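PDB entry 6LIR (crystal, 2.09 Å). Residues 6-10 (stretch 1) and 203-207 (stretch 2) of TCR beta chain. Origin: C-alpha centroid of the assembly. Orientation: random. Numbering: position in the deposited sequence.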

ATOM      1  N   SER B   6     -13.844  -0.196   3.901  1.00 41.38           N
ATOM      2  CA  SER B   6     -12.499  -0.714   3.667  1.00 49.04           C
ATOM      3  C   SER B   6     -12.490  -1.777   2.570  1.00 47.14           C
ATOM      4  O   SER B   6     -11.745  -1.666   1.589  1.00 45.43           O
ATOM      5  CB  SER B   6     -11.919  -1.271   4.970  1.00 52.78           C
ATOM      6  OG  SER B   6     -12.132  -2.667   5.069  1.00 62.12           O
ATOM      7  N   ILE B   7     -13.287  -2.833   2.732  1.00 49.19           N
ATOM      8  CA  ILE B   7     -13.254  -3.989   1.843  1.00 47.26           C
ATOM      9  C   ILE B   7     -14.679  -4.440   1.559  1.00 50.67           C
ATOM     10  O   ILE B   7     -15.525  -4.471   2.461  1.00 46.04           O
ATOM     11  CB  ILE B   7     -12.451  -5.160   2.454  1.00 50.63           C
ATOM     12  CG1 ILE B   7     -10.990  -4.773   2.685  1.00 48.81           C
ATOM     13  CG2 ILE B   7     -12.542  -6.397   1.568  1.00 46.96           C
ATOM     14  CD1 ILE B   7     -10.163  -5.893   3.275  1.00 50.45           C
ATOM     15  N   LEU B   8     -14.942  -4.797   0.302  1.00 52.27           N
ATOM     16  CA  LEU B   8     -16.224  -5.360  -0.096  1.00 50.93           C
ATOM     17  C   LEU B   8     -15.994  -6.465  -1.115  1.00 50.81           C
ATOM     18  O   LEU B   8     -15.188  -6.311  -2.037  1.00 51.14           O
ATOM     19  CB  LEU B   8     -17.141  -4.283  -0.685  1.00 50.20           C
ATOM     20  CG  LEU B   8     -18.601  -4.670  -0.933  1.00 56.00           C
ATOM     21  CD1 LEU B   8     -19.329  -4.919   0.379  1.00 51.85           C
ATOM     22  CD2 LEU B   8     -19.298  -3.588  -1.734  1.00 56.41           C
ATOM     23  N   VAL B   9     -16.710  -7.575  -0.951  1.00 41.06           N
ATOM     24  CA  VAL B   9     -16.654  -8.695  -1.882  1.00 45.58           C
ATOM     25  C   VAL B   9     -18.069  -8.999  -2.349  1.00 49.87           C
ATOM     26  O   VAL B   9     -18.968  -9.199  -1.525  1.00 50.70           O
ATOM     27  CB  VAL B   9     -16.018  -9.947  -1.253  1.00 44.11           C
ATOM     28  CG1 VAL B   9     -15.921 -11.053  -2.290  1.00 47.60           C
ATOM     29  CG2 VAL B   9     -14.648  -9.619  -0.679  1.00 42.85           C
ATOM     30  N   LEU B  10     -18.264  -9.047  -3.663  1.00 50.05           N
ATOM     31  CA  LEU B  10     -19.577  -9.272  -4.241  1.00 57.24           C
ATOM     32  C   LEU B  10     -19.570 -10.524  -5.106  1.00 59.42           C
ATOM     33  O   LEU B  10     -18.526 -10.982  -5.575  1.00 59.38           O
ATOM     34  CB  LEU B  10     -20.024  -8.080  -5.096  1.00 61.15           C
ATOM     35  CG  LEU B  10     -20.155  -6.724  -4.413  1.00 57.38           C
ATOM     36  CD1 LEU B  10     -20.596  -5.695  -5.430  1.00 51.68           C
ATOM     37  CD2 LEU B  10     -21.136  -6.809  -3.253  1.00 53.96           C
TER
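Stretch 2 203-207: ANFFK

Residues 203-207 form an extended strand throughout, with phi between -105° and -151°, and lie against the strand of residues 7-10. The two axes run in broadly the same direction, their N-to-C vectors 30° apart (signed crossing angle -30°), and approach to 6.6 Å. No hydrogen bond links the stretches, so they meet through packing, mostly of side chains and of the Phe206 ring on backbone atoms, rather than as hydrogen-bonded neighbours. In the register, Ile7 and Phe206 are nearest, their CA atoms 6.3 Å apart; the total area buried, both sides summed, is 262 Å².

Phe206 dominates the contact, with 111 Å² covered. Its CA-to-CB bond points toward stretch 1, and chi1 of -175° (t) with chi2 of -89° lays the ring along residues 7 to 9, with Val9 N and Leu8 CA over one face. The same placement brings Phe206 CD2 to 3.5 Å from Ile7 O and Phe206 CE1 to 3.5 Å from Val9 O.

Strand alternation turns the CA-to-CB bonds of Ile7 and Val9 toward stretch 2, where both meet Phe206. Ile7 adopts m, t (-62°, -180°): its CG2 packs 3.7 Å from Phe206 CB, while its extended CG1 arm carries CD1 to 3.9 Å from Asn204 O and 4.3 Å from Phe205 CA. One side chain thus spans three residues of stretch 2. Val9, chi1 t (-177°), sets its CB 3.6 Å from Phe206 CD1. Leu8 starts away, yet chi1 t (-170°) and chi2 p (67°) bring its CD1 back to 3.8 Å from Phe206 CZ, at the tip of the ring.

The remaining side chains contribute little. Asn204 starts toward stretch 1, but with chi1 m (-58°) its end leads away, and OD1 is hydrogen-bonded elsewhere in the structure. The CA-to-CB bonds of Phe205 (chi1 p, 56°) and Lys207 (all t) point away, in keeping with alternation about Phe206.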

ATOM      1  N   ALA B 203      -5.591  -9.670  11.009  1.00 34.10           N
ATOM      2  CA  ALA B 203      -5.953  -9.820   9.610  1.00 38.28           C
ATOM      3  C   ALA B 203      -7.408  -9.404   9.457  1.00 41.18           C
ATOM      4  O   ALA B 203      -8.298 -10.016  10.055  1.00 38.80           O
ATOM      5  CB  ALA B 203      -5.741 -11.257   9.137  1.00 30.02           C
ATOM      6  N   ASN B 204      -7.643  -8.369   8.661  1.00 38.00           N
ATOM      7  CA  ASN B 204      -8.986  -7.879   8.393  1.00 42.60           C
ATOM      8  C   ASN B 204      -9.385  -8.307   6.990  1.00 44.35           C
ATOM      9  O   ASN B 204      -8.609  -8.140   6.043  1.00 42.95           O
ATOM     10  CB  ASN B 204      -9.054  -6.356   8.545  1.00 40.60           C
ATOM     11  CG  ASN B 204      -8.637  -5.892   9.930  1.00 39.15           C
ATOM     12  OD1 ASN B 204      -9.265  -6.243  10.928  1.00 40.38           O
ATOM     13  ND2 ASN B 204      -7.564  -5.113   9.998  1.00 44.23           N
ATOM     14  N   PHE B 205     -10.588  -8.850   6.858  1.00 38.79           N
ATOM     15  CA  PHE B 205     -11.057  -9.370   5.581  1.00 37.90           C
ATOM     16  C   PHE B 205     -12.575  -9.242   5.545  1.00 39.87           C
ATOM     17  O   PHE B 205     -13.188  -8.669   6.450  1.00 42.21           O
ATOM     18  CB  PHE B 205     -10.573 -10.812   5.368  1.00 37.23           C
ATOM     19  CG  PHE B 205     -10.958 -11.757   6.473  1.00 38.46           C
ATOM     20  CD1 PHE B 205     -10.164 -11.888   7.602  1.00 38.39           C
ATOM     21  CD2 PHE B 205     -12.104 -12.528   6.374  1.00 42.33           C
ATOM     22  CE1 PHE B 205     -10.517 -12.761   8.617  1.00 36.82           C
ATOM     23  CE2 PHE B 205     -12.460 -13.402   7.387  1.00 44.35           C
ATOM     24  CZ  PHE B 205     -11.663 -13.519   8.509  1.00 42.90           C
ATOM     25  N   PHE B 206     -13.182  -9.771   4.487  1.00 38.87           N
ATOM     26  CA  PHE B 206     -14.620  -9.672   4.288  1.00 42.83           C
ATOM     27  C   PHE B 206     -15.170 -11.060   4.012  1.00 47.00           C
ATOM     28  O   PHE B 206     -14.686 -11.754   3.112  1.00 44.46           O
ATOM     29  CB  PHE B 206     -14.939  -8.725   3.127  1.00 44.39           C
ATOM     30  CG  PHE B 206     -16.404  -8.471   2.928  1.00 43.20           C
ATOM     31  CD1 PHE B 206     -17.159  -9.290   2.104  1.00 47.68           C
ATOM     32  CD2 PHE B 206     -17.023  -7.398   3.549  1.00 43.72           C
ATOM     33  CE1 PHE B 206     -18.507  -9.052   1.912  1.00 49.98           C
ATOM     34  CE2 PHE B 206     -18.370  -7.155   3.360  1.00 48.06           C
ATOM     35  CZ  PHE B 206     -19.111  -7.981   2.538  1.00 45.87           C
ATOM     36  N   LYS B 207     -16.178 -11.461   4.786  1.00 50.95           N
ATOM     37  CA  LYS B 207     -16.779 -12.777   4.639  1.00 52.64           C
ATOM     38  C   LYS B 207     -18.235 -12.709   5.076  1.00 56.82           C
ATOM     39  O   LYS B 207     -18.566 -12.015   6.042  1.00 54.68           O
ATOM     40  CB  LYS B 207     -16.014 -13.818   5.466  1.00 56.93           C
ATOM     41  CG  LYS B 207     -16.470 -15.256   5.282  1.00 59.69           C
ATOM     42  CD  LYS B 207     -15.898 -16.137   6.386  1.00 62.64           C
ATOM     43  CE  LYS B 207     -16.023 -17.615   6.057  1.00 66.22           C
ATOM     44  NZ  LYS B 207     -15.327 -18.462   7.066  1.00 67.44           N
TER